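Putative exported protein (Burkholderia pseudomallei, PDB 4JGB) is of unknown function but probably binds NAD(P) and may act as an oxidoreductase on CH-NH groups. Local coordinates at residues D52-A57 with V84-A89; R101-G106 with D150-S155. All blocks are in the same frame, centred on the assembly; numbering follows the deposited sequence.

Contact 1: D52-A57 with V84-A89; sequences DLFDPA and VAVAKA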
# COMPACT_ATOMS: atom_id res chain seq x y z
N ASP A 52 9.91 6.97 13.54
CA ASP A 52 9.03 8.08 13.28
C ASP A 52 9.15 8.39 11.82
O ASP A 52 10.18 8.92 11.36
CB ASP A 52 9.39 9.30 14.13
CG ASP A 52 8.63 10.58 13.68
OD1 ASP A 52 7.62 10.45 12.94
OD2 ASP A 52 9.03 11.69 14.09
N LEU A 53 8.08 8.08 11.11
CA LEU A 53 7.95 8.28 9.69
C LEU A 53 8.41 9.69 9.24
O LEU A 53 9.12 9.84 8.24
CB LEU A 53 6.49 8.02 9.30
CG LEU A 53 6.14 7.84 7.82
CD1 LEU A 53 7.18 6.99 7.10
CD2 LEU A 53 4.76 7.23 7.70
N PHE A 54 8.03 10.71 10.00
CA PHE A 54 8.25 12.08 9.59
C PHE A 54 9.55 12.68 10.14
O PHE A 54 9.79 13.89 10.03
CB PHE A 54 7.02 12.92 9.97
CG PHE A 54 5.73 12.42 9.37
CD1 PHE A 54 5.56 12.35 7.98
CD2 PHE A 54 4.66 12.02 10.18
CE1 PHE A 54 4.37 11.89 7.42
CE2 PHE A 54 3.46 11.57 9.63
CZ PHE A 54 3.32 11.51 8.25
N ASP A 55 10.40 11.83 10.74
CA ASP A 55 11.68 12.28 11.28
C ASP A 55 12.77 11.69 10.42
O ASP A 55 13.03 10.49 10.50
CB ASP A 55 11.82 11.87 12.75
CG ASP A 55 13.20 12.20 13.35
OD1 ASP A 55 14.07 12.80 12.69
OD2 ASP A 55 13.41 11.84 14.52
N PRO A 56 13.42 12.54 9.59
CA PRO A 56 14.35 12.13 8.53
C PRO A 56 15.33 11.03 8.96
O PRO A 56 15.36 9.95 8.35
CB PRO A 56 15.10 13.43 8.19
CG PRO A 56 14.80 14.38 9.31
CD PRO A 56 13.42 14.00 9.76
N ALA A 57 16.09 11.31 10.02
CA ALA A 57 17.06 10.37 10.58
C ALA A 57 16.42 9.09 11.13
O ALA A 57 17.04 8.03 11.12
CB ALA A 57 17.88 11.06 11.66
N VAL A 84 0.09 12.41 1.07
CA VAL A 84 1.29 12.84 0.30
C VAL A 84 2.61 12.84 1.12
O VAL A 84 3.64 12.32 0.66
CB VAL A 84 1.08 14.21 -0.40
CG1 VAL A 84 2.39 14.74 -1.01
CG2 VAL A 84 0.01 14.07 -1.47
N ALA A 85 2.57 13.44 2.33
CA ALA A 85 3.77 13.51 3.18
C ALA A 85 4.29 12.10 3.51
O ALA A 85 5.50 11.88 3.51
CB ALA A 85 3.48 14.28 4.45
N VAL A 86 3.39 11.15 3.77
CA VAL A 86 3.79 9.77 4.01
C VAL A 86 4.58 9.22 2.81
O VAL A 86 5.70 8.78 2.98
CB VAL A 86 2.61 8.82 4.32
CG1 VAL A 86 3.10 7.37 4.35
CG2 VAL A 86 1.98 9.16 5.66
N ALA A 87 3.98 9.24 1.62
CA ALA A 87 4.67 8.85 0.38
C ALA A 87 6.06 9.53 0.23
O ALA A 87 7.07 8.88 -0.08
CB ALA A 87 3.78 9.16 -0.83
N LYS A 88 6.09 10.85 0.43
CA LYS A 88 7.32 11.63 0.33
C LYS A 88 8.35 11.18 1.35
O LYS A 88 9.55 11.04 1.03
CB LYS A 88 7.05 13.12 0.49
CG LYS A 88 6.30 13.74 -0.68
CD LYS A 88 6.36 15.28 -0.70
CE LYS A 88 5.61 15.79 -1.93
NZ LYS A 88 5.70 17.26 -2.20
N ALA A 89 7.89 10.95 2.57
CA ALA A 89 8.80 10.57 3.67
C ALA A 89 9.33 9.17 3.45
O ALA A 89 10.49 8.88 3.74
CB ALA A 89 8.12 10.70 5.03

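Contact 2: R101-G106 with D150-S155; sequences RVVVVG and DWTFFS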
# COMPACT_ATOMS: atom_id res chain seq x y z
N ARG A 101 13.09 -1.28 -2.88
CA ARG A 101 11.71 -1.71 -3.05
C ARG A 101 10.83 -1.04 -2.01
O ARG A 101 11.06 -1.18 -0.81
CB ARG A 101 11.62 -3.25 -3.00
CG ARG A 101 10.26 -3.81 -3.39
CD ARG A 101 10.05 -3.66 -4.88
NE ARG A 101 8.89 -4.39 -5.35
CZ ARG A 101 7.82 -3.82 -5.87
NH1 ARG A 101 7.72 -2.49 -5.94
NH2 ARG A 101 6.83 -4.60 -6.29
N VAL A 102 9.84 -0.29 -2.50
CA VAL A 102 8.87 0.49 -1.71
C VAL A 102 7.44 0.13 -2.18
O VAL A 102 7.11 0.30 -3.35
CB VAL A 102 9.06 2.03 -1.92
CG1 VAL A 102 8.01 2.84 -1.17
CG2 VAL A 102 10.46 2.49 -1.52
N VAL A 103 6.59 -0.37 -1.28
CA VAL A 103 5.21 -0.68 -1.70
C VAL A 103 4.23 0.03 -0.77
O VAL A 103 4.31 -0.10 0.46
CB VAL A 103 4.87 -2.21 -1.77
CG1 VAL A 103 3.45 -2.44 -2.31
CG2 VAL A 103 5.86 -2.95 -2.65
N VAL A 104 3.32 0.82 -1.35
CA VAL A 104 2.36 1.59 -0.54
C VAL A 104 0.91 1.23 -0.86
O VAL A 104 0.56 0.92 -2.00
CB VAL A 104 2.61 3.14 -0.59
CG1 VAL A 104 4.09 3.47 -0.43
CG2 VAL A 104 2.17 3.76 -1.90
N VAL A 105 0.06 1.24 0.16
CA VAL A 105 -1.38 1.11 -0.01
C VAL A 105 -1.86 2.40 -0.68
O VAL A 105 -1.63 3.49 -0.18
CB VAL A 105 -2.09 0.82 1.35
CG1 VAL A 105 -3.63 0.98 1.25
CG2 VAL A 105 -1.74 -0.59 1.84
N GLY A 106 -2.53 2.25 -1.82
CA GLY A 106 -3.08 3.37 -2.57
C GLY A 106 -4.53 3.64 -2.22
O GLY A 106 -4.96 3.43 -1.08
N ASP A 150 12.17 1.26 -6.97
CA ASP A 150 11.12 0.29 -7.40
C ASP A 150 9.88 0.38 -6.52
O ASP A 150 9.64 -0.44 -5.64
CB ASP A 150 11.64 -1.14 -7.36
CG ASP A 150 12.80 -1.36 -8.31
OD1 ASP A 150 12.94 -0.59 -9.29
OD2 ASP A 150 13.57 -2.31 -8.05
N TRP A 151 9.08 1.41 -6.78
CA TRP A 151 7.90 1.63 -6.01
C TRP A 151 6.69 1.03 -6.71
O TRP A 151 6.70 0.82 -7.93
CB TRP A 151 7.73 3.14 -5.69
CG TRP A 151 7.59 4.02 -6.92
CD1 TRP A 151 8.57 4.78 -7.53
CD2 TRP A 151 6.39 4.24 -7.67
NE1 TRP A 151 8.05 5.46 -8.60
CE2 TRP A 151 6.72 5.15 -8.72
CE3 TRP A 151 5.08 3.76 -7.57
CZ2 TRP A 151 5.77 5.58 -9.68
CZ3 TRP A 151 4.12 4.20 -8.53
CH2 TRP A 151 4.48 5.08 -9.57
N THR A 152 5.67 0.73 -5.91
CA THR A 152 4.38 0.26 -6.40
C THR A 152 3.29 0.95 -5.58
O THR A 152 3.36 0.99 -4.35
CB THR A 152 4.25 -1.28 -6.25
OG1 THR A 152 5.07 -1.91 -7.24
CG2 THR A 152 2.79 -1.74 -6.50
N PHE A 153 2.30 1.50 -6.26
CA PHE A 153 1.22 2.19 -5.58
C PHE A 153 0.04 1.23 -5.69
O PHE A 153 -0.56 1.12 -6.77
CB PHE A 153 0.98 3.50 -6.29
CG PHE A 153 -0.16 4.33 -5.75
CD1 PHE A 153 0.02 5.16 -4.64
CD2 PHE A 153 -1.39 4.35 -6.41
CE1 PHE A 153 -1.03 5.96 -4.19
CE2 PHE A 153 -2.45 5.13 -5.94
CZ PHE A 153 -2.26 5.94 -4.83
N PHE A 154 -0.23 0.49 -4.63
CA PHE A 154 -1.11 -0.68 -4.69
C PHE A 154 -2.49 -0.36 -4.11
O PHE A 154 -2.68 -0.53 -2.93
CB PHE A 154 -0.50 -1.90 -3.93
CG PHE A 154 -0.97 -3.25 -4.47
CD1 PHE A 154 -2.34 -3.57 -4.53
CD2 PHE A 154 -0.06 -4.18 -4.95
CE1 PHE A 154 -2.77 -4.76 -5.07
CE2 PHE A 154 -0.48 -5.39 -5.48
CZ PHE A 154 -1.84 -5.69 -5.53
N SER A 155 -3.44 0.11 -4.94
CA SER A 155 -4.79 0.49 -4.45
C SER A 155 -5.69 -0.69 -4.17
O SER A 155 -5.74 -1.63 -4.98
CB SER A 155 -5.52 1.42 -5.44
OG SER A 155 -4.75 2.59 -5.67

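Contact 1: D52-A57 with V84-A89
Phe-54 meets Ala-89 where the type I turn from Asp-52 to Asp-55 abuts the side of helix 83-97, their CA atoms 6.1 Å apart. No hydrogen bond crosses between 52-57 and 84-89; the contact is a worked example of a turn docking on a helix through apolar groups. Phe-54 reaches over with the far end of its ring, where CZ lies 3.7 Å from CG2 of Val-86. The ring points its edge at the helix backbone, with Ala-85 C and Val-86 N near its plane, while the Ala-85 methyl approaches CE1 obliquely at 3.9 Å. CG of Leu-53 stands anti to its backbone N (chi1 -166°). Its CD2 packs 3.7 Å from Val-86 CG1, the two side chains crossing at about a right angle. Thus the two methyls of Val-86 are shared, CG1 going to Leu-53 and CG2 mainly to Phe-54. Ala-89 adds its CB, set 3.5 Å from the carbonyl O of Leu-53. The turn is braced from within, since Phe-54 N donates to Asp-52 OD1 in an Asx turn (3.0 Å), arriving from above the carboxylate plane. Leu-53 is buried, whereas Phe-54 as a residue remains exposed although its ring lies on the helix. In the fold, the turn links edge strand 47-50 to helix 56-63, with Asp-55 at its N-cap position, while Val-84 and Lys-88 touch helix 130-143.

Contact 2: R101-G106 with D150-S155
Val-104 and Phe-153 pair within two strands that run parallel, 101-105 and 150-155, their axes 4.7 Å apart and inclined by 8°. The packing is tight at the C-terminal end. Here Gly-106 lays its CA over one face of the Phe-153 ring, 3.8 Å from the ring centre and displaced toward the rim, a CH-pi contact that a residue without a side chain allows at such close range. Val-104 CG2 joins it, approaching Phe-153 CD1 obliquely at 3.8 Å. Backbone bonds continue through this region, ending with Gly-106 N to Phe-154 O.

The opposite end is polar rather than apolar, and its solvent side is the partly exposed Asp-150. A bend at chi2 (72°) sets Arg-101 CD against Asp-150 CB; beyond it NH1 donates to two acceptors near the guanidinium plane, Asp-150 O at 2.8 Å and Thr-152 OG1 at 3.0 Å. Asp-150 O also accepts from Val-102 N, and the two donors reach it from opposite faces of its carbonyl plane. Val-103 CG2 covers one guanidinium face. The Asp-150 carboxylate turns instead to Lys-100 and Arg-206; Thr-152 OG1 is also bonded to Phe-204 O, and Arg-101 NH2 pairs with Glu-198. Helices 83-97 and 130-143 pack on the face bearing Val-102, Val-104, Trp-151 and Phe-153, helix 188-201 on the other, and strands 68-71 and 207-212 flank the pair in the sheet.

Overall arrangement
Contacts 1 and 2 illustrate how one Rossmann-type fold uses different chemistry at its surface and in its core. Contact 1 lies at the surface, about 15 Å from the centre of the chain, and joins the turn after edge strand 47-50 to a helix mainly by apolar side chains, with no hydrogen bond across. Contact 2 lies about 5 Å from that centre and couples two inner strands through backbone hydrogen bonds, apolar packing and a charged side chain. Helix 83-97 carries one side of contact 1, packs further along on Val-102 and Val-104 of contact 2, and precedes strand 101-105; helix 130-143 borders both. The contact centres are about 15 Å apart, their nearest atoms about 5 Å.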